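Exopolygalacturonase (Yersinia enterocolitica, PDB 2UVF) hydrolyses polygalacturonate, the backbone of pectin, probably from the chain end in the periplasm, as a family 28 glycoside hydrolase that accommodates digalacturonic acid. Local coordinates at residues G267-N272 against S331-L336; W274-T279 against P291-S296; A280-E285 against Y430-H435; G346-N351 against I371-D376; V365-L370 against F394-D399. All coordinates share one frame; numbering follows the deposited sequence.

Interaction 1 of 5, residues G267-N272 against S331-L336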
# COMPACT_ATOMS: atom_id res chain seq x y z
N GLY A 267 -15.45 -8.68 5.74
CA GLY A 267 -15.83 -7.86 6.89
C GLY A 267 -15.00 -6.58 7.02
O GLY A 267 -14.05 -6.35 6.26
N VAL A 268 -15.37 -5.77 8.02
CA VAL A 268 -14.79 -4.45 8.26
C VAL A 268 -13.92 -4.45 9.53
O VAL A 268 -14.27 -5.09 10.53
CB VAL A 268 -15.91 -3.38 8.36
CG1 VAL A 268 -15.39 -2.01 8.84
CG2 VAL A 268 -16.66 -3.26 7.02
N ILE A 269 -12.79 -3.75 9.46
CA ILE A 269 -12.00 -3.42 10.66
C ILE A 269 -12.05 -1.92 10.84
O ILE A 269 -11.53 -1.16 10.01
CB ILE A 269 -10.53 -3.89 10.58
CG1 ILE A 269 -10.43 -5.36 10.13
CG2 ILE A 269 -9.86 -3.68 11.94
CD1 ILE A 269 -9.04 -5.84 9.71
N ASP A 270 -12.66 -1.51 11.95
CA ASP A 270 -12.92 -0.12 12.24
C ASP A 270 -12.12 0.31 13.48
O ASP A 270 -12.32 -0.23 14.55
CB ASP A 270 -14.42 0.12 12.41
CG ASP A 270 -14.77 1.57 12.49
OD1 ASP A 270 -13.89 2.39 12.81
OD2 ASP A 270 -15.93 1.92 12.26
N GLY A 271 -11.22 1.28 13.32
CA GLY A 271 -10.28 1.64 14.38
C GLY A 271 -10.80 2.56 15.48
O GLY A 271 -10.17 2.67 16.53
N ASN A 272 -11.92 3.22 15.20
CA ASN A 272 -12.71 4.01 16.14
C ASN A 272 -11.96 5.28 16.55
O ASN A 272 -12.13 5.80 17.67
CB ASN A 272 -13.12 3.16 17.37
CG ASN A 272 -14.38 3.68 18.07
OD1 ASN A 272 -15.02 4.65 17.62
ND2 ASN A 272 -14.76 3.02 19.17
N SER A 331 -3.10 4.62 18.54
CA SER A 331 -3.03 3.26 18.01
C SER A 331 -3.30 3.18 16.49
O SER A 331 -4.33 3.63 16.00
CB SER A 331 -4.04 2.35 18.73
OG SER A 331 -3.55 1.84 19.97
N SER A 332 -2.35 2.60 15.77
CA SER A 332 -2.55 2.21 14.37
C SER A 332 -3.57 1.08 14.29
O SER A 332 -3.93 0.47 15.31
CB SER A 332 -1.23 1.75 13.75
OG SER A 332 -0.42 2.86 13.52
N LEU A 333 -4.05 0.80 13.09
CA LEU A 333 -5.07 -0.23 12.94
C LEU A 333 -4.49 -1.65 13.04
O LEU A 333 -5.06 -2.52 13.69
CB LEU A 333 -5.84 -0.02 11.64
CG LEU A 333 -7.14 -0.83 11.55
CD1 LEU A 333 -8.37 0.07 11.39
CD2 LEU A 333 -7.02 -1.89 10.46
N MET A 334 -3.35 -1.87 12.41
CA MET A 334 -2.77 -3.21 12.33
C MET A 334 -1.27 -3.08 12.28
O MET A 334 -0.74 -2.28 11.53
CB MET A 334 -3.27 -3.95 11.09
CG MET A 334 -2.96 -5.43 11.11
SD MET A 334 -3.46 -6.33 9.65
CE MET A 334 -5.25 -6.26 9.76
N THR A 335 -0.57 -3.85 13.11
CA THR A 335 0.88 -3.84 13.10
C THR A 335 1.40 -5.26 13.19
O THR A 335 1.31 -5.88 14.23
CB THR A 335 1.47 -2.98 14.24
OG1 THR A 335 0.97 -1.64 14.13
CG2 THR A 335 3.00 -2.97 14.18
N LEU A 336 1.95 -5.75 12.09
CA LEU A 336 2.45 -7.10 12.03
C LEU A 336 3.93 -7.00 11.86
O LEU A 336 4.40 -6.42 10.88
CB LEU A 336 1.84 -7.89 10.87
CG LEU A 336 0.33 -7.75 10.67
CD1 LEU A 336 0.00 -8.38 9.32
CD2 LEU A 336 -0.49 -8.37 11.82
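Inside the parallel beta-helix, strand 268-270 on one wall meets the turn into strand 334-339 on another. Three apolar side chains carry the contact. Ile269 points across, its CG2 anti to the backbone N and CG1 beside that N (chi1 -49°), so its two branches serve different partners. Ile269 and Leu333 cross obliquely, Ile269 CG2 meeting Leu333 CD2 at 3.7 Å. The longer branch ends in CD1, 3.8 Å from Met334 CE; these two side chains cross at about a right angle. Met334 leaves its backbone extended and bends at chi3 (-68°), and that bend swings the terminal methyl toward the isoleucine. Such inward-facing aliphatic residues, stacked between the walls, are how a beta-helix of this family fills its core, and Ile245 of strand 245-247 adds to the same cluster beside Ile269 and Met334. The other methyl of Leu333, CD1, lies over backbone instead, 3.6 Å from Gly271 N and 3.7 Å from Ile269 O. Gly271, having no side chain, leaves room for it. Asp270 points the opposite way, and its OD1 accepts Asn272 N at 3.2 Å from above the carboxylate plane, an Asx turn at the strand's end.

Interaction 2 of 5, residues W274-T279 against P291-S296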
# COMPACT_ATOMS: atom_id res chain seq x y z
N TRP A 274 -11.65 8.45 14.98
CA TRP A 274 -12.05 9.80 14.60
C TRP A 274 -13.54 9.96 14.39
O TRP A 274 -14.22 9.02 13.96
CB TRP A 274 -11.42 10.15 13.25
CG TRP A 274 -9.98 10.09 13.27
CD1 TRP A 274 -9.19 9.09 12.77
CD2 TRP A 274 -9.11 11.06 13.82
NE1 TRP A 274 -7.87 9.39 12.98
CE2 TRP A 274 -7.80 10.59 13.64
CE3 TRP A 274 -9.32 12.29 14.47
CZ2 TRP A 274 -6.69 11.32 14.05
CZ3 TRP A 274 -8.22 13.00 14.90
CH2 TRP A 274 -6.92 12.52 14.67
N LEU A 275 -14.01 11.17 14.64
CA LEU A 275 -15.36 11.54 14.28
C LEU A 275 -15.46 11.69 12.76
O LEU A 275 -14.45 11.88 12.08
CB LEU A 275 -15.75 12.84 15.00
CG LEU A 275 -16.11 12.74 16.50
CD1 LEU A 275 -16.40 14.10 17.02
CD2 LEU A 275 -17.31 11.82 16.77
N ARG A 276 -16.68 11.61 12.24
CA ARG A 276 -16.92 11.86 10.83
C ARG A 276 -16.71 13.34 10.49
O ARG A 276 -16.73 14.20 11.37
CB ARG A 276 -18.34 11.39 10.47
CG ARG A 276 -18.53 9.89 10.55
CD ARG A 276 -17.75 9.18 9.48
NE ARG A 276 -18.12 7.78 9.42
CZ ARG A 276 -19.03 7.25 8.59
NH1 ARG A 276 -19.65 8.02 7.73
NH2 ARG A 276 -19.30 5.95 8.65
N ALA A 277 -16.48 13.63 9.21
CA ALA A 277 -16.27 15.01 8.76
C ALA A 277 -17.59 15.79 8.69
O ALA A 277 -18.65 15.19 8.78
CB ALA A 277 -15.58 15.01 7.42
N LYS A 278 -17.51 17.11 8.51
CA LYS A 278 -18.72 17.95 8.38
C LYS A 278 -19.71 17.24 7.45
O LYS A 278 -20.85 16.93 7.84
CB LYS A 278 -18.36 19.34 7.83
CG LYS A 278 -19.06 20.48 8.54
CD LYS A 278 -19.31 21.68 7.61
CE LYS A 278 -20.28 22.68 8.26
NZ LYS A 278 -20.91 23.66 7.29
N THR A 279 -19.26 16.94 6.22
CA THR A 279 -19.96 16.02 5.32
C THR A 279 -19.41 14.62 5.58
O THR A 279 -18.27 14.29 5.18
CB THR A 279 -19.73 16.41 3.85
OG1 THR A 279 -19.95 17.82 3.69
CG2 THR A 279 -20.64 15.62 2.93
N PRO A 291 -17.27 6.71 3.42
CA PRO A 291 -17.18 7.45 4.69
C PRO A 291 -16.11 8.52 4.64
O PRO A 291 -15.07 8.33 3.99
CB PRO A 291 -16.77 6.37 5.71
CG PRO A 291 -16.01 5.37 4.90
CD PRO A 291 -16.78 5.33 3.56
N GLN A 292 -16.36 9.63 5.33
CA GLN A 292 -15.41 10.73 5.39
C GLN A 292 -15.08 11.00 6.86
O GLN A 292 -15.98 11.24 7.65
CB GLN A 292 -16.01 11.98 4.74
CG GLN A 292 -16.49 11.74 3.29
CD GLN A 292 -15.35 11.83 2.30
OE1 GLN A 292 -14.75 10.81 1.92
NE2 GLN A 292 -15.04 13.03 1.89
N TYR A 293 -13.80 10.96 7.21
CA TYR A 293 -13.35 11.14 8.58
C TYR A 293 -12.70 12.51 8.71
O TYR A 293 -12.07 13.02 7.76
CB TYR A 293 -12.42 10.00 8.99
CG TYR A 293 -13.12 8.66 8.93
CD1 TYR A 293 -14.09 8.32 9.89
CD2 TYR A 293 -12.85 7.74 7.90
CE1 TYR A 293 -14.77 7.12 9.83
CE2 TYR A 293 -13.52 6.51 7.84
CZ TYR A 293 -14.48 6.21 8.80
OH TYR A 293 -15.14 5.00 8.78
N VAL A 294 -12.92 13.15 9.86
CA VAL A 294 -12.46 14.53 10.06
C VAL A 294 -10.93 14.63 9.89
O VAL A 294 -10.19 13.74 10.36
CB VAL A 294 -12.93 15.11 11.45
CG1 VAL A 294 -12.26 14.40 12.62
CG2 VAL A 294 -12.70 16.63 11.53
N ALA A 295 -10.49 15.69 9.21
CA ALA A 295 -9.07 16.03 9.09
C ALA A 295 -8.57 16.92 10.22
O ALA A 295 -8.91 18.11 10.31
CB ALA A 295 -8.75 16.65 7.70
N SER A 296 -7.74 16.34 11.08
CA SER A 296 -7.37 17.00 12.34
C SER A 296 -5.89 17.34 12.41
O SER A 296 -5.12 17.03 11.50
CB SER A 296 -7.77 16.10 13.51
OG SER A 296 -7.70 16.78 14.75
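Gln292 O is held by one hydrogen bond, from Ala277 N at 2.9 Å, and by one CA-H...O contact, from Arg276 CA at 3.4 Å. The amide donor stands above the carbonyl plane. A straighter bond, 175° at the hydrogen, runs from Val294 N to Leu275 O at 3.0 Å and lies in the carbonyl plane. The two flank the antiparallel, non-hydrogen-bonded pair Arg276-Tyr293, in the hairpin that leaves the beta-helix after strand 268-270. Arg276 bends at chi2 (-68°) and turns back alongside Tyr293, with guanidinium and ring planes steeply inclined to each other; NE comes within 3.4 Å of Tyr293 CE1. Pro291 CB sits over the centre of one guanidinium face, 3.8 Å from CZ of Arg276, whose NH1 donates to Ala280 O. Tyr293 OH is buried with no polar partner in the model. At the far end Trp274 CZ3 packs 3.4 Å from Ser296 CB, while Ser296 OG bonds to Asp304. Helices 301-304 and 322-328 lie against Trp274, and strand 348-350 backs Pro291 and Tyr293 through Arg350.

Interaction 3 of 5, residues A280-E285 against Y430-H435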
# COMPACT_ATOMS: atom_id res chain seq x y z
N ALA A 280 -20.24 13.80 6.22
CA ALA A 280 -19.82 12.55 6.86
C ALA A 280 -19.75 11.35 5.94
O ALA A 280 -19.11 10.34 6.26
CB ALA A 280 -20.76 12.24 8.01
N GLU A 281 -20.46 11.46 4.82
CA GLU A 281 -20.54 10.45 3.78
C GLU A 281 -20.63 11.25 2.48
O GLU A 281 -21.30 12.28 2.43
CB GLU A 281 -21.78 9.56 4.00
CG GLU A 281 -22.07 8.50 2.90
CD GLU A 281 -23.18 8.92 1.91
OE1 GLU A 281 -23.42 8.21 0.90
OE2 GLU A 281 -23.81 9.98 2.12
N ILE A 282 -19.87 10.83 1.47
CA ILE A 282 -20.06 11.34 0.11
C ILE A 282 -20.55 10.17 -0.79
O ILE A 282 -20.50 9.01 -0.38
CB ILE A 282 -18.77 12.01 -0.47
CG1 ILE A 282 -17.58 11.06 -0.46
CG2 ILE A 282 -18.45 13.35 0.24
CD1 ILE A 282 -16.47 11.43 -1.41
N THR A 283 -21.07 10.50 -1.97
CA THR A 283 -21.38 9.50 -3.00
C THR A 283 -20.20 9.51 -3.98
O THR A 283 -19.85 10.58 -4.48
CB THR A 283 -22.72 9.85 -3.72
OG1 THR A 283 -23.81 9.76 -2.78
CG2 THR A 283 -23.00 8.90 -4.93
N ASP A 284 -19.58 8.36 -4.23
CA ASP A 284 -18.41 8.30 -5.14
C ASP A 284 -18.75 8.24 -6.64
O ASP A 284 -19.91 8.39 -7.01
CB ASP A 284 -17.35 7.26 -4.70
CG ASP A 284 -17.69 5.81 -5.07
OD1 ASP A 284 -18.52 5.56 -5.98
OD2 ASP A 284 -17.09 4.91 -4.44
N GLU A 285 -17.73 8.06 -7.47
CA GLU A 285 -17.84 8.14 -8.94
C GLU A 285 -18.58 6.93 -9.57
O GLU A 285 -19.05 6.99 -10.71
CB GLU A 285 -16.44 8.36 -9.59
CG GLU A 285 -15.38 7.28 -9.29
CD GLU A 285 -14.60 7.51 -8.00
OE1 GLU A 285 -15.02 8.36 -7.17
OE2 GLU A 285 -13.55 6.85 -7.81
N TYR A 430 -6.71 0.27 -7.63
CA TYR A 430 -7.34 1.57 -7.89
C TYR A 430 -7.04 2.55 -6.74
O TYR A 430 -7.46 2.34 -5.61
CB TYR A 430 -8.83 1.39 -8.05
CG TYR A 430 -9.59 2.62 -8.47
CD1 TYR A 430 -9.70 2.97 -9.81
CD2 TYR A 430 -10.24 3.42 -7.53
CE1 TYR A 430 -10.43 4.10 -10.19
CE2 TYR A 430 -10.95 4.53 -7.89
CZ TYR A 430 -11.05 4.88 -9.22
OH TYR A 430 -11.81 6.00 -9.57
N PHE A 431 -6.30 3.61 -7.03
CA PHE A 431 -6.00 4.63 -6.02
C PHE A 431 -6.98 5.77 -6.21
O PHE A 431 -7.08 6.30 -7.31
CB PHE A 431 -4.55 5.13 -6.15
CG PHE A 431 -3.53 4.04 -6.06
CD1 PHE A 431 -2.92 3.74 -4.85
CD2 PHE A 431 -3.15 3.33 -7.20
CE1 PHE A 431 -1.96 2.71 -4.76
CE2 PHE A 431 -2.20 2.31 -7.14
CZ PHE A 431 -1.60 2.00 -5.91
N ARG A 432 -7.75 6.09 -5.18
CA ARG A 432 -8.57 7.28 -5.20
C ARG A 432 -7.80 8.36 -4.44
O ARG A 432 -6.69 8.66 -4.80
CB ARG A 432 -9.98 7.02 -4.63
CG ARG A 432 -11.04 8.01 -5.12
CD ARG A 432 -12.44 7.61 -4.67
NE ARG A 432 -13.42 8.66 -4.90
CZ ARG A 432 -13.57 9.73 -4.12
NH1 ARG A 432 -14.50 10.64 -4.43
NH2 ARG A 432 -12.79 9.92 -3.05
N MET A 433 -8.37 8.94 -3.39
CA MET A 433 -7.65 9.97 -2.64
C MET A 433 -6.55 9.41 -1.76
O MET A 433 -6.59 8.24 -1.36
CB MET A 433 -8.60 10.92 -1.88
CG MET A 433 -9.56 11.59 -2.83
SD MET A 433 -10.53 12.94 -2.27
CE MET A 433 -9.29 14.07 -1.66
N GLY A 434 -5.55 10.24 -1.50
CA GLY A 434 -4.41 9.86 -0.67
C GLY A 434 -3.24 10.74 -1.05
O GLY A 434 -3.30 11.42 -2.05
N HIS A 435 -2.19 10.72 -0.24
CA HIS A 435 -1.10 11.67 -0.38
C HIS A 435 -0.11 11.24 -1.45
O HIS A 435 0.80 11.99 -1.81
CB HIS A 435 -0.37 11.86 0.96
CG HIS A 435 -1.14 12.61 1.99
ND1 HIS A 435 -2.52 12.72 1.96
CD2 HIS A 435 -0.74 13.26 3.11
CE1 HIS A 435 -2.92 13.42 3.01
NE2 HIS A 435 -1.86 13.75 3.73
O HOH W 1 -15.95 11.05 -6.73
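Arg432 and Glu285 bury the most surface here and meet tip to tip. Arg432 stretches out from CG to NE and offers NE to Glu285 OE1 at 2.8 Å, a salt bridge that is almost perfectly straight (177°). The bond uses the syn lone pair of OE1 and lies in the guanidinium plane, with carboxylate and guanidinium only 16° from coplanar. Water 1 doubles the link, donating to Glu285 OE1 and accepting from Arg432 NH1 at 2.7 Å. To bring its carboxylate there, Glu285 starts from the crowded position between N and carbonyl carbon and bends at chi2. Its second oxygen, OE2, takes the hydroxyl of Tyr430 at 2.6 Å, from above the carboxylate plane, so both oxygens are held. Ile282 CD1 abuts Arg432 NH1 at 3.7 Å, and Arg432 NH2 has a second acid, Asp399; two carboxylates should keep the guanidinium charged. The contact thus ties hairpin strand 280-283, paired with strand 289-293, to beta-helix strand 430-431, with helix 92-100 and strand 448-459 packing against Glu285 and Tyr430.

Interaction 4 of 5, residues G346-N351 against I371-D376. With NI (nickel (II) ion), chain K; SO4 (sulfate ion), chain G.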
# COMPACT_ATOMS: atom_id res chain seq x y z
N GLY A 346 -9.68 -9.23 1.13
CA GLY A 346 -11.13 -8.94 1.20
C GLY A 346 -11.64 -7.87 2.15
O GLY A 346 -12.72 -7.29 1.92
N PHE A 347 -10.89 -7.62 3.22
CA PHE A 347 -11.44 -6.80 4.30
C PHE A 347 -11.42 -5.33 4.00
O PHE A 347 -10.62 -4.86 3.19
CB PHE A 347 -10.87 -7.14 5.70
CG PHE A 347 -9.36 -7.06 5.83
CD1 PHE A 347 -8.73 -5.85 6.11
CD2 PHE A 347 -8.59 -8.22 5.76
CE1 PHE A 347 -7.34 -5.78 6.27
CE2 PHE A 347 -7.19 -8.16 5.92
CZ PHE A 347 -6.57 -6.93 6.18
N THR A 348 -12.33 -4.60 4.65
CA THR A 348 -12.41 -3.15 4.58
C THR A 348 -11.76 -2.54 5.83
O THR A 348 -11.90 -3.08 6.95
CB THR A 348 -13.89 -2.71 4.40
OG1 THR A 348 -14.34 -3.19 3.14
CG2 THR A 348 -14.06 -1.20 4.41
N VAL A 349 -11.01 -1.46 5.63
CA VAL A 349 -10.36 -0.71 6.71
C VAL A 349 -11.04 0.64 6.82
O VAL A 349 -11.14 1.40 5.84
CB VAL A 349 -8.82 -0.51 6.47
CG1 VAL A 349 -8.20 0.43 7.55
CG2 VAL A 349 -8.11 -1.80 6.52
N ARG A 350 -11.48 0.96 8.03
CA ARG A 350 -12.07 2.26 8.29
C ARG A 350 -11.44 2.91 9.50
O ARG A 350 -10.99 2.22 10.38
CB ARG A 350 -13.56 2.10 8.49
CG ARG A 350 -14.27 1.81 7.17
CD ARG A 350 -15.74 1.70 7.32
NE ARG A 350 -16.31 1.56 6.00
CZ ARG A 350 -17.57 1.25 5.76
NH1 ARG A 350 -18.41 1.05 6.77
NH2 ARG A 350 -17.98 1.16 4.51
N ASN A 351 -11.38 4.24 9.51
CA ASN A 351 -11.23 5.02 10.74
C ASN A 351 -10.06 4.64 11.69
O ASN A 351 -10.30 4.37 12.87
CB ASN A 351 -12.56 4.94 11.51
CG ASN A 351 -12.80 6.15 12.41
OD1 ASN A 351 -13.84 6.24 13.07
ND2 ASN A 351 -11.87 7.08 12.43
N ILE A 371 -10.13 -2.99 0.92
CA ILE A 371 -10.80 -1.73 0.64
C ILE A 371 -10.44 -0.78 1.79
O ILE A 371 -10.80 -1.04 2.92
CB ILE A 371 -12.34 -1.99 0.46
CG1 ILE A 371 -12.59 -2.93 -0.75
CG2 ILE A 371 -13.11 -0.69 0.32
CD1 ILE A 371 -13.86 -3.75 -0.64
N HIS A 372 -9.67 0.27 1.50
CA HIS A 372 -9.24 1.24 2.51
C HIS A 372 -10.11 2.47 2.38
O HIS A 372 -10.12 3.10 1.35
CB HIS A 372 -7.74 1.64 2.34
CG HIS A 372 -6.86 0.48 2.03
ND1 HIS A 372 -6.14 -0.19 3.00
CD2 HIS A 372 -6.63 -0.19 0.87
CE1 HIS A 372 -5.50 -1.21 2.44
NE2 HIS A 372 -5.78 -1.23 1.15
N GLN A 373 -10.86 2.78 3.43
CA GLN A 373 -11.73 3.93 3.44
C GLN A 373 -11.44 4.73 4.72
O GLN A 373 -12.14 4.61 5.74
CB GLN A 373 -13.20 3.47 3.37
CG GLN A 373 -13.60 2.57 2.17
CD GLN A 373 -15.04 2.08 2.29
OE1 GLN A 373 -15.56 1.89 3.40
NE2 GLN A 373 -15.70 1.88 1.16
N THR A 374 -10.40 5.56 4.65
CA THR A 374 -9.86 6.22 5.83
C THR A 374 -9.58 7.70 5.56
O THR A 374 -8.84 8.32 6.30
CB THR A 374 -8.56 5.54 6.34
OG1 THR A 374 -7.49 5.75 5.42
CG2 THR A 374 -8.76 4.04 6.52
N TYR A 375 -10.17 8.25 4.50
CA TYR A 375 -10.07 9.67 4.21
C TYR A 375 -10.97 10.35 5.20
O TYR A 375 -12.11 9.91 5.36
CB TYR A 375 -10.54 9.97 2.78
CG TYR A 375 -10.37 11.42 2.39
CD1 TYR A 375 -9.14 11.88 1.93
CD2 TYR A 375 -11.42 12.33 2.50
CE1 TYR A 375 -8.95 13.20 1.60
CE2 TYR A 375 -11.24 13.64 2.13
CZ TYR A 375 -10.00 14.07 1.68
OH TYR A 375 -9.78 15.39 1.33
N ASP A 376 -10.51 11.39 5.90
CA ASP A 376 -9.14 11.93 5.80
C ASP A 376 -8.46 11.85 7.19
O ASP A 376 -8.05 12.86 7.74
CB ASP A 376 -9.20 13.39 5.33
CG ASP A 376 -7.87 13.89 4.84
OD1 ASP A 376 -7.76 15.11 4.58
OD2 ASP A 376 -6.93 13.08 4.70
NI NI K . -5.01 13.25 3.85
S SO4 G . -15.58 0.53 -2.58
O1 SO4 G . -15.50 -0.93 -2.51
O2 SO4 G . -16.84 0.91 -3.22
O3 SO4 G . -15.51 1.16 -1.26
O4 SO4 G . -14.45 1.01 -3.35
O HOH W 2 -5.66 15.19 3.04
O HOH W 3 -6.00 11.97 2.05
O HOH W 4 -4.17 14.51 5.84
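Strands 348-350 and 371-373 run parallel, their axes 14° apart, and three backbone bonds make the tight part of the contact. Phe347 O accepts Ile371 N at 3.0 Å, Ile371 O accepts Val349 N at 2.8 Å, and Val349 O accepts Gln373 N, the last two nearly along the C=O axis. On the inner face with Val349 and His372, Val349 CG1 meets Thr374 CG2 at 3.8 Å, and the His372 ring, partnered by Asn396, stacks on Phe398. The face with Thr348, Ile371, Arg350 and Gln373 is less enclosed. Arg350 and Gln373 lie side by side, both extended, with guanidinium and amide planes 5° apart. Gln373 OE1 is gripped twice, by Arg350 NE at 2.7 Å and NH2 at 2.8 Å. Gln373 NE2 makes a short but weak bond to a sulfate, probably from the crystallisation liquor, also held by Tyr94 and Arg288. A cis peptide precedes Asp376, whose OD2 binds nickel at 2.1 Å; three waters, one also donating to Asp376 OD1, and Gly401 O are its other ligands. The double grip fixes which way the Gln373 amide faces, and the guanidinium would polarise it, consistent with NE2 turning to an anion.

Interaction 5 of 5, residues V365-L370 against F394-D399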
# COMPACT_ATOMS: atom_id res chain seq x y z
N VAL A 365 4.71 -10.95 2.10
CA VAL A 365 3.42 -10.35 2.45
C VAL A 365 2.61 -10.20 1.17
O VAL A 365 3.14 -9.81 0.15
CB VAL A 365 3.57 -8.95 3.08
CG1 VAL A 365 2.19 -8.34 3.35
CG2 VAL A 365 4.45 -8.99 4.37
N VAL A 366 1.32 -10.52 1.26
CA VAL A 366 0.38 -10.30 0.15
C VAL A 366 -0.85 -9.55 0.63
O VAL A 366 -1.47 -9.94 1.63
CB VAL A 366 -0.01 -11.65 -0.56
CG1 VAL A 366 -1.15 -11.44 -1.62
CG2 VAL A 366 1.20 -12.26 -1.23
N ALA A 367 -1.19 -8.45 -0.05
CA ALA A 367 -2.48 -7.79 0.17
C ALA A 367 -3.38 -7.85 -1.07
O ALA A 367 -3.13 -7.20 -2.08
CB ALA A 367 -2.29 -6.34 0.67
N ASN A 368 -4.44 -8.64 -0.97
CA ASN A 368 -5.31 -8.91 -2.10
C ASN A 368 -6.74 -8.38 -1.85
O ASN A 368 -7.48 -8.94 -1.05
CB ASN A 368 -5.35 -10.43 -2.35
CG ASN A 368 -6.32 -10.84 -3.47
OD1 ASN A 368 -6.79 -10.00 -4.25
ND2 ASN A 368 -6.59 -12.14 -3.57
N GLY A 369 -7.11 -7.31 -2.54
CA GLY A 369 -8.50 -6.88 -2.59
C GLY A 369 -9.01 -6.25 -1.32
O GLY A 369 -10.19 -6.42 -0.96
N LEU A 370 -8.14 -5.52 -0.64
CA LEU A 370 -8.56 -4.79 0.54
C LEU A 370 -9.22 -3.49 0.09
O LEU A 370 -8.95 -2.98 -0.99
CB LEU A 370 -7.37 -4.50 1.48
CG LEU A 370 -6.35 -5.62 1.79
CD1 LEU A 370 -5.20 -5.06 2.70
CD2 LEU A 370 -6.97 -6.81 2.45
N PHE A 394 -2.30 -6.15 -4.81
CA PHE A 394 -3.13 -6.12 -6.00
C PHE A 394 -4.62 -6.13 -5.66
O PHE A 394 -5.01 -6.56 -4.58
CB PHE A 394 -2.76 -7.25 -6.97
CG PHE A 394 -3.05 -8.66 -6.47
CD1 PHE A 394 -4.14 -9.36 -6.96
CD2 PHE A 394 -2.16 -9.31 -5.60
CE1 PHE A 394 -4.40 -10.67 -6.57
CE2 PHE A 394 -2.41 -10.64 -5.19
CZ PHE A 394 -3.53 -11.31 -5.66
N ASN A 395 -5.42 -5.61 -6.59
CA ASN A 395 -6.88 -5.49 -6.46
C ASN A 395 -7.38 -4.64 -5.31
O ASN A 395 -8.56 -4.71 -4.97
CB ASN A 395 -7.55 -6.87 -6.43
CG ASN A 395 -7.34 -7.63 -7.72
OD1 ASN A 395 -6.69 -7.13 -8.67
ND2 ASN A 395 -7.85 -8.86 -7.76
N ASN A 396 -6.51 -3.83 -4.73
CA ASN A 396 -6.88 -2.96 -3.61
C ASN A 396 -7.64 -1.74 -4.10
O ASN A 396 -7.39 -1.25 -5.18
CB ASN A 396 -5.62 -2.51 -2.84
CG ASN A 396 -5.16 -3.50 -1.77
OD1 ASN A 396 -4.78 -3.11 -0.66
ND2 ASN A 396 -5.19 -4.79 -2.08
N PHE A 397 -8.59 -1.27 -3.31
CA PHE A 397 -9.15 0.06 -3.48
C PHE A 397 -8.54 0.96 -2.38
O PHE A 397 -8.55 0.59 -1.22
CB PHE A 397 -10.69 0.02 -3.36
CG PHE A 397 -11.37 1.38 -3.36
CD1 PHE A 397 -11.86 1.94 -4.54
CD2 PHE A 397 -11.57 2.08 -2.16
CE1 PHE A 397 -12.50 3.17 -4.53
CE2 PHE A 397 -12.20 3.31 -2.15
CZ PHE A 397 -12.67 3.85 -3.33
N PHE A 398 -7.99 2.11 -2.76
CA PHE A 398 -7.37 3.05 -1.79
C PHE A 398 -8.09 4.39 -1.79
O PHE A 398 -8.19 5.03 -2.83
CB PHE A 398 -5.87 3.30 -2.06
CG PHE A 398 -4.99 2.12 -1.78
CD1 PHE A 398 -4.43 1.93 -0.52
CD2 PHE A 398 -4.68 1.21 -2.79
CE1 PHE A 398 -3.60 0.82 -0.26
CE2 PHE A 398 -3.86 0.14 -2.55
CZ PHE A 398 -3.32 -0.06 -1.28
N ASP A 399 -8.61 4.79 -0.63
CA ASP A 399 -9.11 6.14 -0.35
C ASP A 399 -8.68 6.43 1.11
O ASP A 399 -9.33 6.00 2.07
CB ASP A 399 -10.65 6.20 -0.53
CG ASP A 399 -11.17 7.61 -0.64
OD1 ASP A 399 -10.85 8.27 -1.64
OD2 ASP A 399 -11.94 8.04 0.26
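Backbone hydrogen bonds come first. Ala367 O accepts Phe394 N at 3.0 Å, nearly along its C=O axis, and Phe394 O accepts Gly369 N at 3.0 Å in the carbonyl plane; these two flank the parallel pair Asn368-Phe394. Past the bend, Leu370 O takes Phe397 N at 2.9 Å. Weaker CA-H...O contacts fill in, the straightest from Gly369 CA to Asn395 O at 3.2 Å. Among side-chain polar groups, Asn396 folds back so that ND2 donates to Phe394 O at 3.1 Å, well above the carbonyl plane, which gives that oxygen a second donor. Leu370 runs alongside Asn396, its CB 3.6 Å from Asn396 OD1, whose polar partner is His372. The aromatic contact is a stack of amide on ring: Phe394, held in the crowded position (chi1 67°), turns its face to Asn368, whose amide lies 20° from the ring plane. CB of Asn368 makes a CH-pi contact over that face, and its ND2 bonds to Tyr343. On the apolar side, Val366 CG1 touches Phe394 CE2 at 3.9 Å, and Val54 and Val56 of strand 53-58 also lie against the phenyl ring. Gly369 and Asn395 both take positive phi, one above the other at successive coils, where each strand gives way to the next; such aligned left-handed residues at a sharp corner are characteristic of parallel beta-helices of the pectin-lyase type.

Overall arrangement
Interaction 2 lies, along the chain, between the two segments of interaction 1; interactions 4 and 5, whose segments alternate, come after both, and interaction 3 spans from the hairpin to strand 430-431. Neighbouring strands 268-270, 348-350, 371-373, 397-399 and 430-431 form one wall of the beta-helix, linking interactions 1, 4, 5 and 3 in order. Centres of 1 and 4 are about 9 Å apart, 4 and 5 about 11 Å. The hairpin of interaction 2 is bonded through Tyr293 to Tyr375 and Asp376, in the loop after strand 371-373. Hairpin and coils are thus joined on one side of the beta-helix, with Leu333 and Trp274 about 12 and 11 Å from bound galacturonate.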